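Local coordinates for protein hypothetical bacterial 6-phosphogluconolactonase (Bacteroides fragilis, PDB 3SCY) that is a seven-bladed beta-propeller protein that probably hydrolyses 6-phosphogluconolactone to 6-phosphogluconate, at residues A[284-289]-A[297-302]; A[267-272]-A[335-340]; A[226-231]-A[273-278]; A[232-237]-A[248-253]. All coordinates share one frame; numbering follows the deposited sequence.

Contact 1: residues A[284-289]-A[297-302]. With NA (sodium ion), chain E.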
loop_
_atom_site.group_PDB
_atom_site.type_symbol
_atom_site.label_atom_id
_atom_site.label_comp_id
_atom_site.label_asym_id
_atom_site.label_seq_id
_atom_site.Cartn_x
_atom_site.Cartn_y
_atom_site.Cartn_z
ATOM N N VAL A 284 -16.054 1.105 -2.940
ATOM C CA VAL A 284 -15.014 1.596 -3.827
ATOM C C VAL A 284 -15.609 2.587 -4.790
ATOM O O VAL A 284 -16.537 2.238 -5.518
ATOM C CB VAL A 284 -14.359 0.400 -4.568
ATOM C CG1 VAL A 284 -13.319 0.864 -5.586
ATOM C CG2 VAL A 284 -13.716 -0.566 -3.572
ATOM N N ALA A 285 -15.046 3.815 -4.809
ATOM C CA ALA A 285 -15.422 4.863 -5.761
ATOM C C ALA A 285 -14.631 4.626 -7.042
ATOM O O ALA A 285 -13.449 4.249 -6.993
ATOM C CB ALA A 285 -15.103 6.241 -5.179
ATOM N N ILE A 286 -15.288 4.817 -8.189
ATOM C CA ILE A 286 -14.706 4.564 -9.498
ATOM C C ILE A 286 -14.659 5.853 -10.300
ATOM O O ILE A 286 -15.694 6.506 -10.490
ATOM C CB ILE A 286 -15.528 3.490 -10.251
ATOM C CG1 ILE A 286 -15.817 2.255 -9.331
ATOM C CG2 ILE A 286 -14.831 3.127 -11.598
ATOM C CD1 ILE A 286 -16.830 1.228 -9.918
ATOM N N PHE A 287 -13.467 6.178 -10.784
ATOM C CA PHE A 287 -13.231 7.386 -11.582
ATOM C C PHE A 287 -12.647 7.062 -12.923
ATOM O O PHE A 287 -11.786 6.180 -13.045
ATOM C CB PHE A 287 -12.274 8.345 -10.877
ATOM C CG PHE A 287 -12.721 8.809 -9.516
ATOM C CD1 PHE A 287 -12.435 8.061 -8.382
ATOM C CD2 PHE A 287 -13.394 10.019 -9.362
ATOM C CE1 PHE A 287 -12.835 8.501 -7.115
ATOM C CE2 PHE A 287 -13.770 10.467 -8.093
ATOM C CZ PHE A 287 -13.467 9.717 -6.975
ATOM N N LYS A 288 -13.094 7.801 -13.933
ATOM C CA LYS A 288 -12.537 7.716 -15.281
ATOM C C LYS A 288 -11.398 8.693 -15.356
ATOM O O LYS A 288 -11.552 9.827 -14.912
ATOM C CB LYS A 288 -13.606 8.058 -16.337
ATOM C CG LYS A 288 -13.119 7.884 -17.758
ATOM C CD LYS A 288 -14.237 8.169 -18.802
ATOM C CE LYS A 288 -14.161 7.189 -19.952
ATOM N NZ LYS A 288 -12.825 7.185 -20.616
ATOM N N VAL A 289 -10.235 8.253 -15.851
ATOM C CA VAL A 289 -9.066 9.098 -15.973
ATOM C C VAL A 289 -9.020 9.686 -17.374
ATOM O O VAL A 289 -9.122 8.951 -18.358
ATOM C CB VAL A 289 -7.780 8.287 -15.667
ATOM C CG1 VAL A 289 -6.530 9.156 -15.833
ATOM C CG2 VAL A 289 -7.830 7.686 -14.257
ATOM N N THR A 297 -13.061 12.012 -13.291
ATOM C CA THR A 297 -14.507 12.226 -13.259
ATOM C C THR A 297 -15.120 10.921 -12.688
ATOM O O THR A 297 -14.838 9.830 -13.212
ATOM C CB THR A 297 -15.058 12.695 -14.619
ATOM O OG1 THR A 297 -14.753 11.762 -15.653
ATOM C CG2 THR A 297 -14.538 14.069 -15.030
ATOM N N LYS A 298 -15.929 11.028 -11.600
ATOM C CA LYS A 298 -16.535 9.834 -10.996
ATOM C C LYS A 298 -17.524 9.211 -11.960
ATOM O O LYS A 298 -18.280 9.924 -12.632
ATOM C CB LYS A 298 -17.203 10.144 -9.654
ATOM C CG LYS A 298 -17.421 8.874 -8.816
ATOM C CD LYS A 298 -18.034 9.096 -7.463
ATOM C CE LYS A 298 -17.099 9.702 -6.464
ATOM N NZ LYS A 298 -17.798 9.959 -5.170
ATOM N N VAL A 299 -17.469 7.894 -12.091
ATOM C CA VAL A 299 -18.371 7.163 -12.980
ATOM C C VAL A 299 -19.220 6.124 -12.220
ATOM O O VAL A 299 -20.221 5.660 -12.770
ATOM C CB VAL A 299 -17.647 6.502 -14.187
ATOM C CG1 VAL A 299 -16.986 7.543 -15.091
ATOM C CG2 VAL A 299 -16.631 5.459 -13.740
ATOM N N GLY A 300 -18.852 5.754 -10.990
ATOM C CA GLY A 300 -19.660 4.768 -10.284
ATOM C C GLY A 300 -19.195 4.528 -8.871
ATOM O O GLY A 300 -18.257 5.180 -8.388
ATOM N N TYR A 301 -19.882 3.598 -8.201
ATOM C CA TYR A 301 -19.575 3.270 -6.817
ATOM C C TYR A 301 -20.002 1.842 -6.554
ATOM O O TYR A 301 -21.122 1.446 -6.929
ATOM C CB TYR A 301 -20.319 4.234 -5.851
ATOM C CG TYR A 301 -19.712 4.180 -4.466
ATOM C CD1 TYR A 301 -18.611 4.960 -4.141
ATOM C CD2 TYR A 301 -20.239 3.340 -3.481
ATOM C CE1 TYR A 301 -18.003 4.875 -2.889
ATOM C CE2 TYR A 301 -19.657 3.272 -2.214
ATOM C CZ TYR A 301 -18.564 4.070 -1.915
ATOM O OH TYR A 301 -17.964 4.032 -0.682
ATOM N N GLN A 302 -19.128 1.073 -5.908
ATOM C CA GLN A 302 -19.425 -0.317 -5.590
ATOM C C GLN A 302 -19.377 -0.542 -4.094
ATOM O O GLN A 302 -18.318 -0.418 -3.487
ATOM C CB GLN A 302 -18.422 -1.243 -6.303
ATOM C CG GLN A 302 -18.574 -2.723 -5.889
ATOM C CD GLN A 302 -19.861 -3.346 -6.351
ATOM O OE1 GLN A 302 -20.116 -3.466 -7.545
ATOM N NE2 GLN A 302 -20.708 -3.741 -5.429
HETATM NA NA NA E . -21.236 -2.728 -9.322
HETATM O O HOH W 1 -12.067 12.266 -16.525
HETATM O O HOH W 2 -22.432 -0.993 -7.839
HETATM O O HOH W 3 -23.022 -4.133 -9.244
HETATM O O HOH W 4 -22.198 -1.589 -11.511
HETATM O O HOH W 5 -19.852 -0.588 -10.040
#

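Contact 2: residues A[267-272]-A[335-340]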
loop_
_atom_site.group_PDB
_atom_site.type_symbol
_atom_site.label_atom_id
_atom_site.label_comp_id
_atom_site.label_asym_id
_atom_site.label_seq_id
_atom_site.Cartn_x
_atom_site.Cartn_y
_atom_site.Cartn_z
ATOM N N SER A 267 -6.345 1.190 -12.719
ATOM C CA SER A 267 -6.395 -0.007 -13.546
ATOM C C SER A 267 -5.052 -0.087 -14.338
ATOM O O SER A 267 -4.457 0.965 -14.641
ATOM C CB SER A 267 -7.614 0.007 -14.482
ATOM O OG SER A 267 -7.664 1.158 -15.308
ATOM N N PRO A 268 -4.559 -1.290 -14.652
ATOM C CA PRO A 268 -3.289 -1.389 -15.411
ATOM C C PRO A 268 -3.291 -0.614 -16.737
ATOM O O PRO A 268 -2.235 -0.104 -17.099
ATOM C CB PRO A 268 -3.130 -2.896 -15.643
ATOM C CG PRO A 268 -3.878 -3.525 -14.516
ATOM C CD PRO A 268 -5.078 -2.627 -14.300
ATOM N N ASP A 269 -4.459 -0.457 -17.440
ATOM C CA ASP A 269 -4.537 0.300 -18.690
ATOM C C ASP A 269 -4.559 1.826 -18.449
ATOM O O ASP A 269 -4.554 2.591 -19.414
ATOM C CB ASP A 269 -5.743 -0.162 -19.539
ATOM C CG ASP A 269 -7.122 0.042 -18.906
ATOM O OD1 ASP A 269 -7.206 0.723 -17.860
ATOM O OD2 ASP A 269 -8.115 -0.454 -19.484
ATOM N N GLY A 270 -4.601 2.239 -17.178
ATOM C CA GLY A 270 -4.585 3.634 -16.748
ATOM C C GLY A 270 -5.869 4.410 -16.993
ATOM O O GLY A 270 -5.912 5.626 -16.763
ATOM N N LYS A 271 -6.912 3.721 -17.461
ATOM C CA LYS A 271 -8.176 4.373 -17.810
ATOM C C LYS A 271 -9.092 4.661 -16.609
ATOM O O LYS A 271 -9.936 5.567 -16.705
ATOM C CB LYS A 271 -8.936 3.539 -18.835
ATOM C CG LYS A 271 -8.363 3.671 -20.239
ATOM C CD LYS A 271 -9.306 3.083 -21.278
ATOM C CE LYS A 271 -8.738 3.180 -22.675
ATOM N NZ LYS A 271 -9.688 2.658 -23.691
ATOM N N TYR A 272 -8.927 3.929 -15.485
ATOM C CA TYR A 272 -9.786 4.135 -14.332
ATOM C C TYR A 272 -9.004 4.135 -13.079
ATOM O O TYR A 272 -7.961 3.484 -12.996
ATOM C CB TYR A 272 -10.891 3.048 -14.232
ATOM C CG TYR A 272 -11.886 3.138 -15.364
ATOM C CD1 TYR A 272 -12.962 4.023 -15.307
ATOM C CD2 TYR A 272 -11.701 2.408 -16.533
ATOM C CE1 TYR A 272 -13.818 4.184 -16.391
ATOM C CE2 TYR A 272 -12.548 2.562 -17.621
ATOM C CZ TYR A 272 -13.614 3.437 -17.539
ATOM O OH TYR A 272 -14.439 3.603 -18.631
ATOM N N ARG A 335 -14.142 -6.587 -13.456
ATOM C CA ARG A 335 -14.088 -5.255 -14.044
ATOM C C ARG A 335 -14.565 -5.246 -15.461
ATOM O O ARG A 335 -14.127 -6.064 -16.273
ATOM C CB ARG A 335 -12.654 -4.722 -14.076
ATOM C CG ARG A 335 -12.075 -4.329 -12.747
ATOM C CD ARG A 335 -10.778 -3.532 -12.911
ATOM N NE ARG A 335 -10.960 -2.227 -13.545
ATOM C CZ ARG A 335 -10.605 -1.919 -14.788
ATOM N NH1 ARG A 335 -9.961 -2.802 -15.544
ATOM N NH2 ARG A 335 -10.873 -0.716 -15.282
ATOM N N ASP A 336 -15.396 -4.270 -15.794
ATOM C CA ASP A 336 -15.752 -4.058 -17.182
ATOM C C ASP A 336 -14.726 -3.066 -17.660
ATOM O O ASP A 336 -14.680 -1.943 -17.149
ATOM C CB ASP A 336 -17.201 -3.557 -17.313
ATOM C CG ASP A 336 -17.642 -3.355 -18.755
ATOM O OD1 ASP A 336 -16.802 -2.935 -19.582
ATOM O OD2 ASP A 336 -18.837 -3.529 -19.035
ATOM N N GLN A 337 -13.844 -3.489 -18.579
ATOM C CA GLN A 337 -12.720 -2.643 -19.000
ATOM C C GLN A 337 -13.159 -1.426 -19.827
ATOM O O GLN A 337 -12.443 -0.425 -19.839
ATOM C CB GLN A 337 -11.631 -3.477 -19.720
ATOM C CG GLN A 337 -11.249 -4.727 -18.882
ATOM C CD GLN A 337 -9.779 -5.014 -18.690
ATOM O OE1 GLN A 337 -8.989 -4.168 -18.244
ATOM N NE2 GLN A 337 -9.413 -6.270 -18.882
ATOM N N ALA A 338 -14.370 -1.443 -20.380
ATOM C CA ALA A 338 -14.899 -0.332 -21.157
ATOM C C ALA A 338 -15.666 0.705 -20.311
ATOM O O ALA A 338 -15.806 1.844 -20.747
ATOM C CB ALA A 338 -15.804 -0.867 -22.248
ATOM N N THR A 339 -16.191 0.327 -19.137
ATOM C CA THR A 339 -16.945 1.281 -18.313
ATOM C C THR A 339 -16.305 1.516 -16.943
ATOM O O THR A 339 -16.694 2.458 -16.259
ATOM C CB THR A 339 -18.377 0.766 -18.075
ATOM O OG1 THR A 339 -18.282 -0.392 -17.244
ATOM C CG2 THR A 339 -19.111 0.459 -19.376
ATOM N N GLY A 340 -15.398 0.640 -16.530
ATOM C CA GLY A 340 -14.776 0.727 -15.209
ATOM C C GLY A 340 -15.608 0.104 -14.100
ATOM O O GLY A 340 -15.110 -0.053 -12.980
HETATM O O HOH W 6 -6.776 -2.571 -17.282
HETATM O O HOH W 7 -10.370 -0.375 -17.983
HETATM O O HOH W 8 -16.731 5.235 -18.140
#

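Contact 3: residues A[226-231]-A[273-278]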
loop_
_atom_site.group_PDB
_atom_site.type_symbol
_atom_site.label_atom_id
_atom_site.label_comp_id
_atom_site.label_asym_id
_atom_site.label_seq_id
_atom_site.Cartn_x
_atom_site.Cartn_y
_atom_site.Cartn_z
ATOM N N TYR A 226 -1.463 10.214 -7.598
ATOM C CA TYR A 226 -2.790 10.304 -6.996
ATOM C C TYR A 226 -2.704 9.942 -5.543
ATOM O O TYR A 226 -2.091 8.930 -5.191
ATOM C CB TYR A 226 -3.790 9.389 -7.725
ATOM C CG TYR A 226 -3.905 9.748 -9.186
ATOM C CD1 TYR A 226 -4.844 10.681 -9.624
ATOM C CD2 TYR A 226 -3.110 9.122 -10.140
ATOM C CE1 TYR A 226 -4.915 11.056 -10.967
ATOM C CE2 TYR A 226 -3.170 9.486 -11.483
ATOM C CZ TYR A 226 -4.088 10.438 -11.893
ATOM O OH TYR A 226 -4.150 10.765 -13.222
ATOM N N LEU A 227 -3.272 10.791 -4.704
ATOM C CA LEU A 227 -3.268 10.604 -3.272
ATOM C C LEU A 227 -4.669 10.410 -2.732
ATOM O O LEU A 227 -5.568 11.159 -3.120
ATOM C CB LEU A 227 -2.650 11.869 -2.624
ATOM C CG LEU A 227 -2.752 12.032 -1.113
ATOM C CD1 LEU A 227 -1.840 11.042 -0.385
ATOM C CD2 LEU A 227 -2.406 13.485 -0.692
ATOM N N ILE A 228 -4.844 9.428 -1.833
ATOM C CA ILE A 228 -6.114 9.226 -1.151
ATOM C C ILE A 228 -5.946 9.785 0.258
ATOM O O ILE A 228 -4.992 9.415 0.960
ATOM C CB ILE A 228 -6.666 7.767 -1.174
ATOM C CG1 ILE A 228 -8.089 7.738 -0.572
ATOM C CG2 ILE A 228 -5.718 6.755 -0.465
ATOM C CD1 ILE A 228 -8.874 6.497 -0.793
ATOM N N ASN A 229 -6.881 10.667 0.661
ATOM C CA ASN A 229 -6.874 11.314 1.965
ATOM C C ASN A 229 -7.878 10.637 2.857
ATOM O O ASN A 229 -9.076 10.630 2.537
ATOM C CB ASN A 229 -7.173 12.793 1.798
ATOM C CG ASN A 229 -6.048 13.506 1.103
ATOM O OD1 ASN A 229 -4.922 13.526 1.582
ATOM N ND2 ASN A 229 -6.327 14.084 -0.048
ATOM N N GLU A 230 -7.399 10.059 3.972
ATOM C CA GLU A 230 -8.263 9.307 4.877
ATOM C C GLU A 230 -9.357 10.170 5.500
ATOM O O GLU A 230 -10.519 9.770 5.502
ATOM C CB GLU A 230 -7.450 8.641 5.993
ATOM C CG GLU A 230 -8.308 7.893 7.005
ATOM C CD GLU A 230 -7.544 6.966 7.924
ATOM O OE1 GLU A 230 -6.573 6.327 7.459
ATOM O OE2 GLU A 230 -7.976 6.798 9.086
ATOM N N ILE A 231 -8.985 11.320 6.074
ATOM C CA ILE A 231 -9.937 12.133 6.821
ATOM C C ILE A 231 -10.826 12.959 5.903
ATOM O O ILE A 231 -12.042 13.007 6.103
ATOM C CB ILE A 231 -9.188 13.031 7.822
ATOM C CG1 ILE A 231 -8.237 12.207 8.720
ATOM C CG2 ILE A 231 -10.200 13.833 8.687
ATOM C CD1 ILE A 231 -7.225 13.094 9.552
ATOM N N LEU A 273 -9.476 4.924 -12.115
ATOM C CA LEU A 273 -8.914 5.038 -10.781
ATOM C C LEU A 273 -9.976 4.574 -9.786
ATOM O O LEU A 273 -11.150 4.945 -9.896
ATOM C CB LEU A 273 -8.465 6.471 -10.490
ATOM C CG LEU A 273 -7.759 6.645 -9.123
ATOM C CD1 LEU A 273 -6.558 7.499 -9.238
ATOM C CD2 LEU A 273 -8.708 7.173 -8.038
ATOM N N TYR A 274 -9.540 3.833 -8.762
ATOM C CA TYR A 274 -10.427 3.324 -7.730
ATOM C C TYR A 274 -9.928 3.762 -6.367
ATOM O O TYR A 274 -8.715 3.747 -6.120
ATOM C CB TYR A 274 -10.466 1.773 -7.792
ATOM C CG TYR A 274 -11.002 1.276 -9.114
ATOM C CD1 TYR A 274 -10.165 1.124 -10.219
ATOM C CD2 TYR A 274 -12.346 0.945 -9.258
ATOM C CE1 TYR A 274 -10.669 0.726 -11.463
ATOM C CE2 TYR A 274 -12.850 0.480 -10.474
ATOM C CZ TYR A 274 -12.014 0.399 -11.578
ATOM O OH TYR A 274 -12.539 -0.022 -12.777
ATOM N N ALA A 275 -10.858 4.116 -5.471
ATOM C CA ALA A 275 -10.491 4.528 -4.128
ATOM C C ALA A 275 -11.490 3.968 -3.149
ATOM O O ALA A 275 -12.693 4.040 -3.413
ATOM C CB ALA A 275 -10.424 6.049 -4.035
ATOM N N SER A 276 -11.023 3.361 -2.051
ATOM C CA SER A 276 -11.953 2.746 -1.117
ATOM C C SER A 276 -12.293 3.633 0.070
ATOM O O SER A 276 -11.514 4.517 0.433
ATOM C CB SER A 276 -11.434 1.394 -0.633
ATOM O OG SER A 276 -10.298 1.512 0.224
ATOM N N ASN A 277 -13.468 3.368 0.660
ATOM C CA ASN A 277 -14.008 4.084 1.802
ATOM C C ASN A 277 -14.450 3.129 2.846
ATOM O O ASN A 277 -15.063 2.116 2.527
ATOM C CB ASN A 277 -15.234 4.902 1.369
ATOM C CG ASN A 277 -14.939 6.026 0.415
ATOM O OD1 ASN A 277 -14.007 6.811 0.605
ATOM N ND2 ASN A 277 -15.818 6.192 -0.583
ATOM N N ARG A 278 -14.184 3.454 4.108
ATOM C CA ARG A 278 -14.619 2.656 5.247
ATOM C C ARG A 278 -15.595 3.439 6.117
ATOM O O ARG A 278 -15.840 4.622 5.874
ATOM C CB ARG A 278 -13.404 2.275 6.100
ATOM C CG ARG A 278 -12.371 1.436 5.341
ATOM C CD ARG A 278 -11.041 1.380 6.078
ATOM N NE ARG A 278 -10.330 2.658 6.045
ATOM C CZ ARG A 278 -9.237 2.923 6.756
ATOM N NH1 ARG A 278 -8.739 2.014 7.581
ATOM N NH2 ARG A 278 -8.638 4.103 6.648
HETATM O O HOH W 9 -5.937 3.897 8.237
#

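Contact 4: residues A[232-237]-A[248-253]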
loop_
_atom_site.group_PDB
_atom_site.type_symbol
_atom_site.label_atom_id
_atom_site.label_comp_id
_atom_site.label_asym_id
_atom_site.label_seq_id
_atom_site.Cartn_x
_atom_site.Cartn_y
_atom_site.Cartn_z
ATOM N N GLY A 232 -10.220 13.615 4.932
ATOM C CA GLY A 232 -10.952 14.451 3.987
ATOM C C GLY A 232 -11.810 13.665 3.018
ATOM O O GLY A 232 -12.797 14.197 2.499
ATOM N N GLY A 233 -11.436 12.400 2.789
ATOM C CA GLY A 233 -12.156 11.507 1.883
ATOM C C GLY A 233 -12.011 11.927 0.434
ATOM O O GLY A 233 -12.865 11.637 -0.405
ATOM N N THR A 234 -10.961 12.668 0.156
ATOM C CA THR A 234 -10.681 13.180 -1.164
ATOM C C THR A 234 -9.551 12.445 -1.844
ATOM O O THR A 234 -8.666 11.876 -1.195
ATOM C CB THR A 234 -10.293 14.677 -1.094
ATOM O OG1 THR A 234 -9.194 14.849 -0.192
ATOM C CG2 THR A 234 -11.460 15.580 -0.665
ATOM N N VAL A 235 -9.568 12.503 -3.176
ATOM C CA VAL A 235 -8.454 12.097 -4.025
ATOM C C VAL A 235 -7.870 13.388 -4.557
ATOM O O VAL A 235 -8.615 14.219 -5.079
ATOM C CB VAL A 235 -8.827 11.109 -5.172
ATOM C CG1 VAL A 235 -7.625 10.847 -6.102
ATOM C CG2 VAL A 235 -9.345 9.796 -4.611
ATOM N N ILE A 236 -6.551 13.542 -4.423
ATOM C CA ILE A 236 -5.840 14.659 -5.012
ATOM C C ILE A 236 -5.014 14.113 -6.171
ATOM O O ILE A 236 -4.260 13.133 -6.011
ATOM C CB ILE A 236 -4.976 15.437 -4.001
ATOM C CG1 ILE A 236 -5.869 16.006 -2.868
ATOM C CG2 ILE A 236 -4.234 16.569 -4.719
ATOM C CD1 ILE A 236 -5.051 16.715 -1.738
ATOM N N ALA A 237 -5.198 14.727 -7.346
ATOM C CA ALA A 237 -4.447 14.412 -8.549
ATOM C C ALA A 237 -3.328 15.411 -8.692
ATOM O O ALA A 237 -3.527 16.611 -8.488
ATOM C CB ALA A 237 -5.350 14.459 -9.777
ATOM N N ILE A 248 -3.392 19.277 -9.479
ATOM C CA ILE A 248 -4.208 19.660 -10.644
ATOM C C ILE A 248 -5.703 19.535 -10.365
ATOM O O ILE A 248 -6.495 20.179 -11.057
ATOM C CB ILE A 248 -3.845 18.909 -11.950
ATOM C CG1 ILE A 248 -3.949 17.369 -11.766
ATOM C CG2 ILE A 248 -2.432 19.339 -12.437
ATOM C CD1 ILE A 248 -3.716 16.494 -13.010
ATOM N N GLN A 249 -6.090 18.713 -9.377
ATOM C CA GLN A 249 -7.486 18.460 -9.066
ATOM C C GLN A 249 -7.665 17.814 -7.718
ATOM O O GLN A 249 -6.822 17.003 -7.302
ATOM C CB GLN A 249 -8.070 17.527 -10.139
ATOM C CG GLN A 249 -9.598 17.536 -10.240
ATOM C CD GLN A 249 -10.108 16.430 -11.120
ATOM O OE1 GLN A 249 -9.394 15.486 -11.453
ATOM N NE2 GLN A 249 -11.374 16.504 -11.497
ATOM N N THR A 250 -8.798 18.127 -7.051
ATOM C CA THR A 250 -9.261 17.462 -5.831
ATOM C C THR A 250 -10.679 16.975 -6.124
ATOM O O THR A 250 -11.511 17.778 -6.556
ATOM C CB THR A 250 -9.217 18.373 -4.588
ATOM O OG1 THR A 250 -7.878 18.741 -4.289
ATOM C CG2 THR A 250 -9.827 17.706 -3.352
ATOM N N VAL A 251 -10.961 15.676 -5.884
ATOM C CA VAL A 251 -12.293 15.083 -6.071
ATOM C C VAL A 251 -12.699 14.363 -4.793
ATOM O O VAL A 251 -11.854 13.969 -4.006
ATOM C CB VAL A 251 -12.420 14.142 -7.300
ATOM C CG1 VAL A 251 -12.167 14.889 -8.604
ATOM C CG2 VAL A 251 -11.492 12.929 -7.187
ATOM N N ALA A 252 -14.001 14.181 -4.594
ATOM C CA ALA A 252 -14.511 13.492 -3.437
ATOM C C ALA A 252 -14.631 12.011 -3.704
ATOM O O ALA A 252 -15.375 11.605 -4.595
ATOM C CB ALA A 252 -15.879 14.057 -3.069
ATOM N N ALA A 253 -13.928 11.188 -2.909
ATOM C CA ALA A 253 -14.082 9.729 -2.981
ATOM C C ALA A 253 -15.225 9.357 -2.068
ATOM O O ALA A 253 -16.075 8.548 -2.417
ATOM C CB ALA A 253 -12.796 9.043 -2.537
#

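Contact 1: residues A[284-289]-A[297-302]
Two successive amides, Val299 N and Gly300 N, reach for the same acceptor, Ile286 O, which makes this pairing of the two outer strands of a propeller blade a hairpin with a classic beta bulge. The grip is uneven: Val299 N lies 2.8 Å from Ile286 O with a nearly straight bond of 174°, while Gly300 N stands 3.3 Å from the same oxygen. The extra residue shifts the register by one, so that Phe287 comes opposite Lys298. Ile286 and Val299 meet at about a right angle, with Val299 CG2 3.6 Å from Ile286 CG2. Past the bulge, the Lys298 chain crosses the Phe287 ring: CG sits over one face, offset toward the rim, and CE approaches CZ of the ring at 3.7 Å. From there Lys298 NZ goes on to the carbonyl of Ala252 in the preceding blade. On the other side of the bulge, with CG anti to the backbone N (chi1 -163°), the Tyr301 ring lies back against the partner strand, Val284 O above one face toward its rim, and its CD1 comes 3.6 Å from Ala285 CA. Asn277 and Ala281 hold the phenol OH by hydrogen bonds. Paired with Val284 through two backbone bonds, Gln302 carries its amide beyond the strand to a sodium ion, bound by OE1 at 2.2 Å, by four waters and by Leu342 O of the next blade. One of those waters also donates to Tyr301 O, at 2.9 Å from its oxygen.

Contact 2: residues A[267-272]-A[335-340]
Tyr272 lays the face of its ring under Gly340, where two loops of adjacent propeller blades come together, one joining strands 261-266 and 272-277 and the other strands 329-335 and 342-350. Gly340 CA rests directly over the ring centre, 3.5 Å from the centroid, in a CH-pi contact. Gly340 brings CA and N down over the ring, with no side chain between, and its positive phi suits the turn it makes. The phenol OH reaches past it to Ala338 O, 3.1 Å away, and also meets a water. Arg335 brings its guanidinium to the same tyrosine at a tilt of 50°. Its NH2 approaches Tyr272 CD2 at 3.5 Å, in the plane of the guanidinium, while Ser267 CB sits over one guanidinium face, 3.4 Å from NH2. Gly317 O, beyond the two loops, receives a bond from NH1, and NE bonds to Tyr274 OH. The third contributor, Gln337, faces Asp269 through water rather than directly: one water donates to Gln337 OE1 and accepts from Asp269 N. A second accepts from Arg335 NH2 at 2.8 Å and donates to both Asp269 OD2 and Gln337 O. Asp269 OD1 accepts from Lys271 N at 3.0 Å, an Asx turn, and separately from Ser267 OG at 2.6 Å. Carboxylate and guanidinium are therefore bridged by water without a direct salt bridge, and their opposite charges would probably favour the loop pairing through that shared molecule.

Contact 3: residues A[226-231]-A[273-278]
Glu230 and Arg278 close one end of a packed seam between two blades, whose second strands, 224-229 and 272-277, run nearly parallel at 14° with their axes 8.7 Å apart. Glu230 sets off from a CB that makes no approach to the other segment. CG, anti to the backbone N (chi1 177°), comes 3.8 Å from Arg278 NH2, and the extended chain then brings CD nearer to the same nitrogen. At the tip, OE1 forms a salt bridge with NH2 at 3.1 Å, lying in the guanidinium plane at its edge, although the carboxylate plane itself is turned 81° from the guanidinium. A water donates to OE1 at 2.6 Å and accepts from NH2, tying the same two groups a second time. OE1 also pairs with Arg214 and OE2 with Arg151, so three arginines surround this buried carboxylate. Arg278 NE, in turn, is anchored on Gly260 O. Along the seam away from these charges, in the conformer given (a second is modelled), Ile228 CD1 lies 3.6 Å from Ala275 CB. Leu273 CD1 then lies over one face of the Tyr226 ring, 3.5 Å from CG. An unidentified ligand about 5 Å from the Glu230 side chain is consistent with a pocket at the charged end of the seam, while apolar packing between successive blades is characteristic of the beta-propeller fold.

Contact 4: residues A[232-237]-A[248-253]
Val235 and Val251 face each other as a hydrogen-bonded pair in the antiparallel hairpin of strands 234-241 and 244-252, whose axes come within 4.5 Å. Val251 CG2, set between the backbone N and the carbonyl carbon (chi1 of CG1 -62°), leans across to Val235 CB at 3.8 Å. Beyond the strand end, Ala253 CB lies beside Val235 CG2, while Ala253 N bonds to Gly233 O at 2.8 Å. The positive phi of Gly233 lets the chain turn into the strand just here. On the face of Thr234, Ile236 and Thr250, Thr234 CB sits over Val251 O at 3.4 Å, and its CG2 nestles between that oxygen and the Thr250 CG2 methyl. Thr250 lies side by side with Ile236, its OG1 alongside Ile236 CG1 at 3.7 Å. The far end is a classic beta bulge, where Ile248 and Gln249 both face Ala237. Ile248 N bonds almost straight (178°) to Ala237 O at 2.8 Å, and Gln249 N adds a weak bond to the same oxygen. Ile248 CG1 lies against Ala237, 3.4 Å from its O and 3.8 Å from its CB. With no helix in the chain, every neighbour is a strand or a loop. Strand 224-229 flanks the inner side of the hairpin in the same blade, Asn229 bonding Thr234 OG1, and Leu296 of the next blade packs on both Val235 and Val251.

All four contacts lie in three consecutive blades of the propeller, counted as the sheets 213-252, 261-303 and 310-350. Contact 4 pairs the outer strands of the first, contact 1 those of the second. Contact 3, its centre about 8 Å from that of contact 4 and about 11 Å from that of contact 1, packs the second strand of one blade against that of the next. Contact 2 joins loops of the second and third blades, its centre about 10 Å from that of contact 1. Along the chain, contact 4 nests inside contact 3 and contact 1 inside contact 2, while 3 and 2 interlock. Contacts 2 and 3 pack blade on blade, and the hairpins of contacts 1 and 4 also touch neighbouring blades.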